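Local coordinates for protein drebrin (Homo sapiens, PDB 5Y1Z) that probably binds actin filaments through a cofilin-type (ADF-homology) domain and is a developmentally regulated protein of the brain, at residues E21-E26 with Y67-V72; Y82-W87 with K106-F111; W31-Y36 with G58-Q63. All blocks are in the same frame, centred on the assembly; numbering follows the deposited sequence.

All three contacts meet the same mixed sheet. Contact 1 and contact 2 lie on one face of it, with centres about 11 Å apart. Their strands 65-72 and 81-88 are antiparallel neighbours, and Gly68 O accepts from Ile85 N at 2.8 Å. Contact 3 is on the reverse face, its centre about 15 Å from that of contact 1 and about 13 Å from that of contact 2. Strand 31-36 borders strand 65-72 through Phe69 N and Ala32 O, 2.8 Å apart. The loop of contact 3 is tied to contact 2 by Trp87 NE1 and Glu61 O, also at 2.8 Å. The contacts thus sample packing on both faces of one sheet.

Contact 1: E21-E26 with Y67-V72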
loop_
_atom_site.group_PDB
_atom_site.type_symbol
_atom_site.label_atom_id
_atom_site.label_comp_id
_atom_site.label_asym_id
_atom_site.label_seq_id
_atom_site.Cartn_x
_atom_site.Cartn_y
_atom_site.Cartn_z
ATOM N N GLU A 21 -10.140 -18.681 -14.548
ATOM C CA GLU A 21 -11.240 -19.081 -15.430
ATOM C C GLU A 21 -11.504 -18.032 -16.499
ATOM O O GLU A 21 -11.765 -18.368 -17.660
ATOM C CB GLU A 21 -12.512 -19.313 -14.625
ATOM C CG GLU A 21 -12.778 -20.744 -14.292
ATOM C CD GLU A 21 -13.616 -21.433 -15.357
ATOM O OE1 GLU A 21 -14.754 -20.960 -15.622
ATOM O OE2 GLU A 21 -13.141 -22.453 -15.925
ATOM N N VAL A 22 -11.428 -16.751 -16.131
ATOM C CA VAL A 22 -11.667 -15.708 -17.127
ATOM C C VAL A 22 -10.541 -15.658 -18.160
ATOM O O VAL A 22 -10.791 -15.425 -19.348
ATOM C CB VAL A 22 -11.856 -14.348 -16.434
ATOM C CG1 VAL A 22 -11.815 -13.233 -17.453
ATOM C CG2 VAL A 22 -13.163 -14.320 -15.661
ATOM N N ILE A 23 -9.296 -15.913 -17.747
ATOM C CA ILE A 23 -8.176 -15.823 -18.685
ATOM C C ILE A 23 -8.181 -16.996 -19.660
ATOM O O ILE A 23 -7.801 -16.852 -20.827
ATOM C CB ILE A 23 -6.837 -15.747 -17.925
ATOM C CG1 ILE A 23 -6.798 -14.555 -16.982
ATOM C CG2 ILE A 23 -5.699 -15.621 -18.894
ATOM C CD1 ILE A 23 -7.086 -13.245 -17.658
ATOM N N ARG A 24 -8.574 -18.181 -19.196
ATOM C CA ARG A 24 -8.511 -19.370 -20.042
ATOM C C ARG A 24 -9.428 -19.248 -21.256
ATOM O O ARG A 24 -10.617 -18.934 -21.135
ATOM C CB ARG A 24 -8.863 -20.621 -19.230
ATOM N N GLU A 25 -8.872 -19.521 -22.435
ATOM C CA GLU A 25 -9.674 -19.490 -23.652
ATOM C C GLU A 25 -10.716 -20.602 -23.663
ATOM O O GLU A 25 -11.813 -20.409 -24.198
ATOM C CB GLU A 25 -8.774 -19.600 -24.884
ATOM N N GLU A 26 -10.394 -21.768 -23.091
ATOM C CA GLU A 26 -11.312 -22.904 -23.146
ATOM C C GLU A 26 -12.508 -22.746 -22.205
ATOM O O GLU A 26 -13.585 -23.280 -22.488
ATOM C CB GLU A 26 -10.558 -24.198 -22.835
ATOM N N TYR A 67 -15.444 -4.759 -8.066
ATOM C CA TYR A 67 -14.476 -4.772 -9.162
ATOM C C TYR A 67 -14.854 -5.867 -10.149
ATOM O O TYR A 67 -14.915 -7.046 -9.782
ATOM C CB TYR A 67 -13.044 -4.963 -8.630
ATOM C CG TYR A 67 -12.665 -3.893 -7.638
ATOM C CD1 TYR A 67 -12.421 -2.589 -8.066
ATOM C CD2 TYR A 67 -12.596 -4.162 -6.276
ATOM C CE1 TYR A 67 -12.104 -1.585 -7.178
ATOM C CE2 TYR A 67 -12.275 -3.155 -5.367
ATOM C CZ TYR A 67 -12.032 -1.866 -5.827
ATOM O OH TYR A 67 -11.717 -0.836 -4.950
ATOM N N GLY A 68 -15.104 -5.478 -11.399
ATOM C CA GLY A 68 -15.512 -6.431 -12.417
ATOM C C GLY A 68 -14.419 -6.729 -13.419
ATOM O O GLY A 68 -13.881 -5.824 -14.048
ATOM N N PHE A 69 -14.034 -7.979 -13.550
ATOM C CA PHE A 69 -12.940 -8.351 -14.430
ATOM C C PHE A 69 -13.563 -9.150 -15.559
ATOM O O PHE A 69 -13.979 -10.300 -15.363
ATOM C CB PHE A 69 -11.865 -9.145 -13.694
ATOM C CG PHE A 69 -10.675 -9.491 -14.546
ATOM C CD1 PHE A 69 -9.647 -8.587 -14.732
ATOM C CD2 PHE A 69 -10.581 -10.734 -15.169
ATOM C CE1 PHE A 69 -8.532 -8.933 -15.517
ATOM C CE2 PHE A 69 -9.482 -11.068 -15.950
ATOM C CZ PHE A 69 -8.465 -10.173 -16.127
ATOM N N CYS A 70 -13.630 -8.534 -16.729
ATOM C CA CYS A 70 -14.302 -9.121 -17.868
ATOM C C CYS A 70 -13.353 -9.228 -19.059
ATOM O O CYS A 70 -12.666 -8.262 -19.417
ATOM C CB CYS A 70 -15.530 -8.293 -18.216
ATOM S SG CYS A 70 -16.507 -8.983 -19.549
ATOM N N SER A 71 -13.347 -10.399 -19.681
ATOM C CA SER A 71 -12.611 -10.658 -20.906
ATOM C C SER A 71 -13.485 -10.319 -22.101
ATOM O O SER A 71 -14.665 -10.688 -22.134
ATOM C CB SER A 71 -12.205 -12.123 -20.978
ATOM O OG SER A 71 -11.753 -12.440 -22.277
ATOM N N VAL A 72 -12.913 -9.629 -23.080
ATOM C CA VAL A 72 -13.668 -9.136 -24.227
ATOM C C VAL A 72 -12.933 -9.491 -25.517
ATOM O O VAL A 72 -11.764 -9.122 -25.688
ATOM C CB VAL A 72 -13.878 -7.613 -24.141
ATOM C CG1 VAL A 72 -14.407 -7.106 -25.435
ATOM C CG2 VAL A 72 -14.836 -7.285 -23.037
#
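Val22 and Ile23, in the last turn of helix 12-23, pack on the Phe69 ring of strand 65-72. The contact between the two segments is apolar. Val22 CG1 comes nearest, 3.5 Å from Phe69 CE2, and approaches the ring obliquely. CG1 is turned anti to the backbone N (chi1 168°), and this brings it between Phe69 and Ser71. It also touches the CB of Ser71, 3.7 Å from Val22 CG1. Ile23 reaches the same ring with the far end of its chain. Its CD1 lies at the ring edge, in the ring plane, 3.7 Å from Phe69 CE2 and equally far from Phe69 CZ. The Phe69 ring is therefore touched from two directions by consecutive helix residues.

Two aromatic rings also meet Phe69: Tyr19, one turn earlier on the helix, at a steep angle, and Tyr82 of the next strand, nearly parallel to it and also touched by Ile23 and Ser71.

The strand's backbone is bonded into the sheet on both sides, Cys70 pairing with Val83 on one neighbouring strand and Ser71 with Asp30, just ahead of strand 31-36. Cys70 points its side chain away from the helix and touches Trp31. Phe69 and Ser71 thus face the helix, while the residue between them serves the other face. This is helix-on-sheet packing of the ADF-homology fold, in which helices cover both faces of a central mixed sheet.

Contact 2: Y82-W87 with K106-F111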
loop_
_atom_site.group_PDB
_atom_site.type_symbol
_atom_site.label_atom_id
_atom_site.label_comp_id
_atom_site.label_asym_id
_atom_site.label_seq_id
_atom_site.Cartn_x
_atom_site.Cartn_y
_atom_site.Cartn_z
ATOM N N TYR A 82 -8.730 -7.094 -21.646
ATOM C CA TYR A 82 -9.279 -7.239 -20.300
ATOM C C TYR A 82 -9.681 -5.893 -19.709
ATOM O O TYR A 82 -8.896 -4.930 -19.698
ATOM C CB TYR A 82 -8.302 -7.978 -19.403
ATOM C CG TYR A 82 -8.132 -9.400 -19.881
ATOM C CD1 TYR A 82 -9.089 -10.359 -19.609
ATOM C CD2 TYR A 82 -7.033 -9.774 -20.654
ATOM C CE1 TYR A 82 -8.941 -11.659 -20.057
ATOM C CE2 TYR A 82 -6.878 -11.073 -21.113
ATOM C CZ TYR A 82 -7.836 -12.012 -20.814
ATOM O OH TYR A 82 -7.704 -13.315 -21.263
ATOM N N VAL A 83 -10.927 -5.834 -19.258
ATOM C CA VAL A 83 -11.522 -4.638 -18.686
ATOM C C VAL A 83 -11.679 -4.864 -17.195
ATOM O O VAL A 83 -12.152 -5.929 -16.769
ATOM C CB VAL A 83 -12.888 -4.333 -19.322
ATOM C CG1 VAL A 83 -13.484 -3.070 -18.703
ATOM C CG2 VAL A 83 -12.751 -4.220 -20.821
ATOM N N LEU A 84 -11.290 -3.875 -16.406
ATOM C CA LEU A 84 -11.615 -3.852 -14.991
ATOM C C LEU A 84 -12.607 -2.719 -14.771
ATOM O O LEU A 84 -12.290 -1.552 -15.017
ATOM C CB LEU A 84 -10.361 -3.664 -14.136
ATOM C CG LEU A 84 -10.603 -3.590 -12.628
ATOM C CD1 LEU A 84 -11.018 -4.967 -12.172
ATOM C CD2 LEU A 84 -9.373 -3.129 -11.902
ATOM N N ILE A 85 -13.794 -3.055 -14.297
ATOM C CA ILE A 85 -14.813 -2.072 -13.963
ATOM C C ILE A 85 -14.652 -1.713 -12.496
ATOM O O ILE A 85 -14.771 -2.576 -11.618
ATOM C CB ILE A 85 -16.216 -2.611 -14.239
ATOM C CG1 ILE A 85 -16.389 -2.776 -15.743
ATOM C CG2 ILE A 85 -17.238 -1.619 -13.713
ATOM C CD1 ILE A 85 -17.431 -3.749 -16.114
ATOM N N ASN A 86 -14.322 -0.449 -12.246
ATOM C CA ASN A 86 -14.238 0.120 -10.912
ATOM C C ASN A 86 -15.627 0.621 -10.553
ATOM O O ASN A 86 -15.993 1.767 -10.841
ATOM C CB ASN A 86 -13.203 1.232 -10.898
ATOM C CG ASN A 86 -13.147 1.951 -9.589
ATOM O OD1 ASN A 86 -13.284 1.338 -8.529
ATOM N ND2 ASN A 86 -12.925 3.260 -9.643
ATOM N N TRP A 87 -16.417 -0.249 -9.926
ATOM C CA TRP A 87 -17.795 0.070 -9.581
ATOM C C TRP A 87 -17.917 0.683 -8.188
ATOM O O TRP A 87 -17.510 0.082 -7.179
ATOM C CB TRP A 87 -18.663 -1.181 -9.661
ATOM C CG TRP A 87 -20.069 -0.949 -9.185
ATOM C CD1 TRP A 87 -20.535 -1.083 -7.916
ATOM C CD2 TRP A 87 -21.188 -0.531 -9.985
ATOM N NE1 TRP A 87 -21.870 -0.792 -7.869
ATOM C CE2 TRP A 87 -22.301 -0.454 -9.127
ATOM C CE3 TRP A 87 -21.363 -0.247 -11.351
ATOM C CZ2 TRP A 87 -23.578 -0.086 -9.584
ATOM C CZ3 TRP A 87 -22.632 0.121 -11.803
ATOM C CH2 TRP A 87 -23.714 0.201 -10.923
ATOM N N LYS A 106 -3.943 -1.364 -6.915
ATOM C CA LYS A 106 -3.520 -2.615 -6.305
ATOM C C LYS A 106 -4.375 -3.794 -6.794
ATOM O O LYS A 106 -3.852 -4.894 -7.020
ATOM C CB LYS A 106 -3.566 -2.429 -4.791
ATOM C CG LYS A 106 -2.689 -3.323 -3.965
ATOM C CD LYS A 106 -2.486 -2.644 -2.644
ATOM C CE LYS A 106 -2.479 -3.615 -1.495
ATOM N NZ LYS A 106 -2.738 -2.853 -0.221
ATOM N N VAL A 107 -5.684 -3.581 -6.997
ATOM C CA VAL A 107 -6.527 -4.633 -7.571
ATOM C C VAL A 107 -6.105 -4.950 -9.010
ATOM O O VAL A 107 -6.006 -6.122 -9.398
ATOM C CB VAL A 107 -8.010 -4.232 -7.500
ATOM C CG1 VAL A 107 -8.848 -5.157 -8.386
ATOM C CG2 VAL A 107 -8.508 -4.289 -6.057
ATOM N N ALA A 108 -5.854 -3.921 -9.827
ATOM C CA ALA A 108 -5.396 -4.168 -11.193
ATOM C C ALA A 108 -4.064 -4.885 -11.198
ATOM O O ALA A 108 -3.785 -5.698 -12.090
ATOM C CB ALA A 108 -5.288 -2.862 -11.975
ATOM N N GLU A 109 -3.229 -4.603 -10.211
ATOM C CA GLU A 109 -1.950 -5.280 -10.156
ATOM C C GLU A 109 -2.134 -6.727 -9.747
ATOM O O GLU A 109 -1.368 -7.598 -10.179
ATOM C CB GLU A 109 -1.034 -4.560 -9.167
ATOM C CG GLU A 109 0.386 -4.996 -9.222
ATOM C CD GLU A 109 1.011 -4.708 -10.561
ATOM O OE1 GLU A 109 0.488 -3.828 -11.275
ATOM O OE2 GLU A 109 2.032 -5.349 -10.896
ATOM N N PHE A 110 -3.170 -7.000 -8.950
ATOM C CA PHE A 110 -3.404 -8.364 -8.507
ATOM C C PHE A 110 -3.886 -9.233 -9.660
ATOM O O PHE A 110 -3.372 -10.341 -9.870
ATOM C CB PHE A 110 -4.386 -8.371 -7.334
ATOM C CG PHE A 110 -4.626 -9.738 -6.758
ATOM C CD1 PHE A 110 -3.752 -10.267 -5.802
ATOM C CD2 PHE A 110 -5.741 -10.479 -7.123
ATOM C CE1 PHE A 110 -3.948 -11.523 -5.261
ATOM C CE2 PHE A 110 -5.948 -11.740 -6.571
ATOM C CZ PHE A 110 -5.042 -12.251 -5.634
ATOM N N PHE A 111 -4.837 -8.726 -10.449
ATOM C CA PHE A 111 -5.380 -9.477 -11.580
ATOM C C PHE A 111 -4.643 -9.125 -12.867
ATOM O O PHE A 111 -5.187 -8.478 -13.766
ATOM C CB PHE A 111 -6.875 -9.230 -11.712
ATOM C CG PHE A 111 -7.661 -9.621 -10.497
ATOM C CD1 PHE A 111 -7.836 -10.967 -10.180
ATOM C CD2 PHE A 111 -8.289 -8.667 -9.719
ATOM C CE1 PHE A 111 -8.579 -11.353 -9.080
ATOM C CE2 PHE A 111 -9.034 -9.043 -8.608
ATOM C CZ PHE A 111 -9.179 -10.397 -8.293
#
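Val107 O, on the helix residue that touches Leu84, accepts two backbone N-H groups. Phe111 N is 3.0 Å from Val107 O and makes the sounder bond. Phe110 N lies at the same distance from Val107 O, but that bond is weak. Phe110 N has its stronger partner in Lys106 O, at 2.9 Å. These bonds finish the helix, and Phe111 is the first residue to leave helical geometry.

The contact with strand 81-88 is small and apolar. Leu84 carries the strand side of it through one methyl, CD2. Its CG is anti to the backbone N (chi1 178°), and the branch extends from the sheet to the helix. CD2 meets Val107 CG1 at 4.1 Å and Ala108 CB at 4.1 Å, so it touches two successive helix residues. The Leu84 and Val107 side chains run at about a right angle to each other. Tyr67, on the neighbouring strand, touches both Leu84 and Val107 and widens this apolar layer.

The layer is part of the ADF-homology fold, where helices 12-23 and 104-110 cover the same face of the sheet. In cofilin relatives the long helix before the last strand of the sheet takes part in actin binding; helices 94-101 and 104-110 occupy that place here, and probably lie near the corresponding surface.

At the helix end, Phe110 and Phe111 pack on each other. Phe110 CD2 sits over the centre of one Phe111 face, 3.5 Å above the plane. Val107 CG1 lies at the edge of the Phe111 ring, in its plane. Phe111 also stacks on Tyr34, and Phe110 stacks on Phe8. On the outer side, Glu109 OE2 hydrogen-bonds a polar side chain of another protein in the assembly.

Contact 3: W31-Y36 with G58-Q63; sequences WALYTY and GHFENQ
Trp31 holds its CG between the backbone N and the carbonyl carbon (chi1 65°), and His59 holds its CG anti to the carbonyl carbon (chi1 -62°). These turns bring the six-membered ring of the indole against the imidazole. Trp31 CH2 lies over one face of the His59 ring, 3.5 Å above its plane and offset toward the rim. The pair is oblique, with the planes at 41° and the centroids of the Trp31 six-membered ring and the His59 ring 4.8 Å apart. The closest atoms are Trp31 CZ2 and His59 CE1, at 3.5 Å. The indole NE1 hydrogen-bonds Glu50 O, just past strand 43-49.

Leu33, two residues on, bridges the next part of the loop with its two methyls. Its CD2 rests on His59 CB at 3.5 Å and also lies beside the His59 carbonyl oxygen. Its CD1 meets Phe60 CE1 at 3.6 Å, coming obliquely to the ring. Phe60 turns its ring inward from a backbone that runs past the strand. It stacks on Trp87 and touches Met66, so the loop is held to several strands. With an alanine at His59, CB could still touch Leu33, but the six-membered ring of Trp31 is likely to lose the imidazole lying against it and be left with a gap on the loop side.

Trp31 and Leu33 face the loop, while Ala32 and Tyr34 face helix 12-23. Strand 31-36 is thus an inner strand with both faces packed. The loop 58-63, which leads from helix 52-56 to strand 65-72, covers the sheet face opposite helix 12-23, in keeping with the layered ADF-homology fold of the cofilin family.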
loop_
_atom_site.group_PDB
_atom_site.type_symbol
_atom_site.label_atom_id
_atom_site.label_comp_id
_atom_site.label_asym_id
_atom_site.label_seq_id
_atom_site.Cartn_x
_atom_site.Cartn_y
_atom_site.Cartn_z
ATOM N N TRP A 31 -16.401 -13.448 -17.232
ATOM C CA TRP A 31 -16.343 -12.361 -16.270
ATOM C C TRP A 31 -16.332 -12.915 -14.857
ATOM O O TRP A 31 -16.860 -13.999 -14.585
ATOM C CB TRP A 31 -17.501 -11.366 -16.438
ATOM C CG TRP A 31 -18.871 -11.919 -16.150
ATOM C CD1 TRP A 31 -19.756 -12.409 -17.059
ATOM C CD2 TRP A 31 -19.514 -12.014 -14.873
ATOM N NE1 TRP A 31 -20.912 -12.823 -16.430
ATOM C CE2 TRP A 31 -20.792 -12.590 -15.089
ATOM C CE3 TRP A 31 -19.132 -11.684 -13.567
ATOM C CZ2 TRP A 31 -21.696 -12.829 -14.053
ATOM C CZ3 TRP A 31 -20.031 -11.925 -12.529
ATOM C CH2 TRP A 31 -21.304 -12.493 -12.783
ATOM N N ALA A 32 -15.697 -12.147 -13.971
ATOM C CA ALA A 32 -15.686 -12.395 -12.541
ATOM C C ALA A 32 -15.931 -11.064 -11.831
ATOM O O ALA A 32 -15.595 -9.997 -12.344
ATOM C CB ALA A 32 -14.375 -13.068 -12.094
ATOM N N LEU A 33 -16.601 -11.129 -10.684
ATOM C CA LEU A 33 -17.031 -9.948 -9.947
ATOM C C LEU A 33 -16.604 -10.117 -8.497
ATOM O O LEU A 33 -17.056 -11.058 -7.815
ATOM C CB LEU A 33 -18.555 -9.772 -10.047
ATOM C CG LEU A 33 -19.130 -8.632 -9.229
ATOM C CD1 LEU A 33 -18.591 -7.315 -9.784
ATOM C CD2 LEU A 33 -20.649 -8.698 -9.271
ATOM N N TYR A 34 -15.806 -9.170 -8.008
ATOM C CA TYR A 34 -15.291 -9.156 -6.637
ATOM C C TYR A 34 -15.789 -7.945 -5.851
ATOM O O TYR A 34 -16.211 -6.936 -6.419
ATOM C CB TYR A 34 -13.753 -9.152 -6.616
ATOM C CG TYR A 34 -13.095 -10.154 -7.536
ATOM C CD1 TYR A 34 -12.832 -11.445 -7.085
ATOM C CD2 TYR A 34 -12.725 -9.822 -8.838
ATOM C CE1 TYR A 34 -12.230 -12.378 -7.884
ATOM C CE2 TYR A 34 -12.111 -10.770 -9.660
ATOM C CZ TYR A 34 -11.869 -12.048 -9.164
ATOM O OH TYR A 34 -11.273 -13.027 -9.920
ATOM N N THR A 35 -15.759 -8.062 -4.526
ATOM C CA THR A 35 -16.250 -7.002 -3.648
ATOM C C THR A 35 -15.614 -7.181 -2.275
ATOM O O THR A 35 -14.958 -8.192 -2.001
ATOM C CB THR A 35 -17.783 -6.994 -3.553
ATOM O OG1 THR A 35 -18.214 -5.819 -2.846
ATOM C CG2 THR A 35 -18.291 -8.241 -2.832
ATOM N N TYR A 36 -15.841 -6.212 -1.394
ATOM C CA TYR A 36 -15.285 -6.337 -0.054
ATOM C C TYR A 36 -16.190 -7.149 0.864
ATOM O O TYR A 36 -17.418 -7.126 0.745
ATOM C CB TYR A 36 -15.029 -4.956 0.561
ATOM C CG TYR A 36 -14.097 -4.090 -0.254
ATOM C CD1 TYR A 36 -14.568 -3.296 -1.282
ATOM C CD2 TYR A 36 -12.726 -4.077 0.003
ATOM C CE1 TYR A 36 -13.713 -2.522 -2.035
ATOM C CE2 TYR A 36 -11.863 -3.286 -0.752
ATOM C CZ TYR A 36 -12.367 -2.527 -1.768
ATOM O OH TYR A 36 -11.498 -1.752 -2.492
ATOM N N GLY A 58 -25.519 -6.742 -14.741
ATOM C CA GLY A 58 -26.674 -7.114 -13.942
ATOM C C GLY A 58 -26.391 -7.480 -12.487
ATOM O O GLY A 58 -27.342 -7.650 -11.713
ATOM N N HIS A 59 -25.126 -7.671 -12.105
ATOM C CA HIS A 59 -24.805 -8.089 -10.753
ATOM C C HIS A 59 -24.243 -6.986 -9.895
ATOM O O HIS A 59 -23.914 -7.257 -8.740
ATOM C CB HIS A 59 -23.808 -9.266 -10.759
ATOM C CG HIS A 59 -24.342 -10.492 -11.431
ATOM N ND1 HIS A 59 -24.347 -10.651 -12.801
ATOM C CD2 HIS A 59 -24.916 -11.604 -10.921
ATOM C CE1 HIS A 59 -24.912 -11.804 -13.105
ATOM N NE2 HIS A 59 -25.264 -12.401 -11.983
ATOM N N PHE A 60 -24.148 -5.756 -10.405
ATOM C CA PHE A 60 -23.565 -4.676 -9.619
ATOM C C PHE A 60 -24.562 -4.205 -8.571
ATOM O O PHE A 60 -25.756 -4.087 -8.851
ATOM C CB PHE A 60 -23.131 -3.511 -10.519
ATOM C CG PHE A 60 -21.885 -3.794 -11.355
ATOM C CD1 PHE A 60 -20.657 -3.994 -10.762
ATOM C CD2 PHE A 60 -21.959 -3.856 -12.748
ATOM C CE1 PHE A 60 -19.514 -4.243 -11.519
ATOM C CE2 PHE A 60 -20.836 -4.116 -13.513
ATOM C CZ PHE A 60 -19.610 -4.315 -12.904
ATOM N N GLU A 61 -24.071 -3.896 -7.375
ATOM C CA GLU A 61 -24.939 -3.533 -6.258
ATOM C C GLU A 61 -24.699 -2.077 -5.863
ATOM O O GLU A 61 -23.555 -1.608 -5.830
ATOM C CB GLU A 61 -24.726 -4.477 -5.057
ATOM C CG GLU A 61 -24.796 -5.966 -5.439
ATOM C CD GLU A 61 -24.631 -6.959 -4.271
ATOM O OE1 GLU A 61 -24.894 -6.605 -3.077
ATOM O OE2 GLU A 61 -24.238 -8.123 -4.573
ATOM N N ASN A 62 -25.796 -1.361 -5.576
ATOM C CA ASN A 62 -25.741 0.082 -5.400
ATOM C C ASN A 62 -25.172 0.492 -4.050
ATOM O O ASN A 62 -24.846 1.668 -3.846
ATOM C CB ASN A 62 -27.149 0.657 -5.537
ATOM C CG ASN A 62 -27.663 0.545 -6.936
ATOM O OD1 ASN A 62 -26.942 0.821 -7.890
ATOM N ND2 ASN A 62 -28.920 0.133 -7.078
ATOM N N GLN A 63 -25.081 -0.446 -3.122
ATOM C CA GLN A 63 -24.577 -0.187 -1.793
ATOM C C GLN A 63 -23.130 -0.616 -1.634
ATOM O O GLN A 63 -22.603 -0.565 -0.522
ATOM C CB GLN A 63 -25.466 -0.883 -0.762
ATOM C CG GLN A 63 -26.948 -0.414 -0.775
ATOM C CD GLN A 63 -27.842 -1.107 -1.847
ATOM O OE1 GLN A 63 -27.550 -1.053 -3.052
ATOM N NE2 GLN A 63 -28.947 -1.744 -1.400
#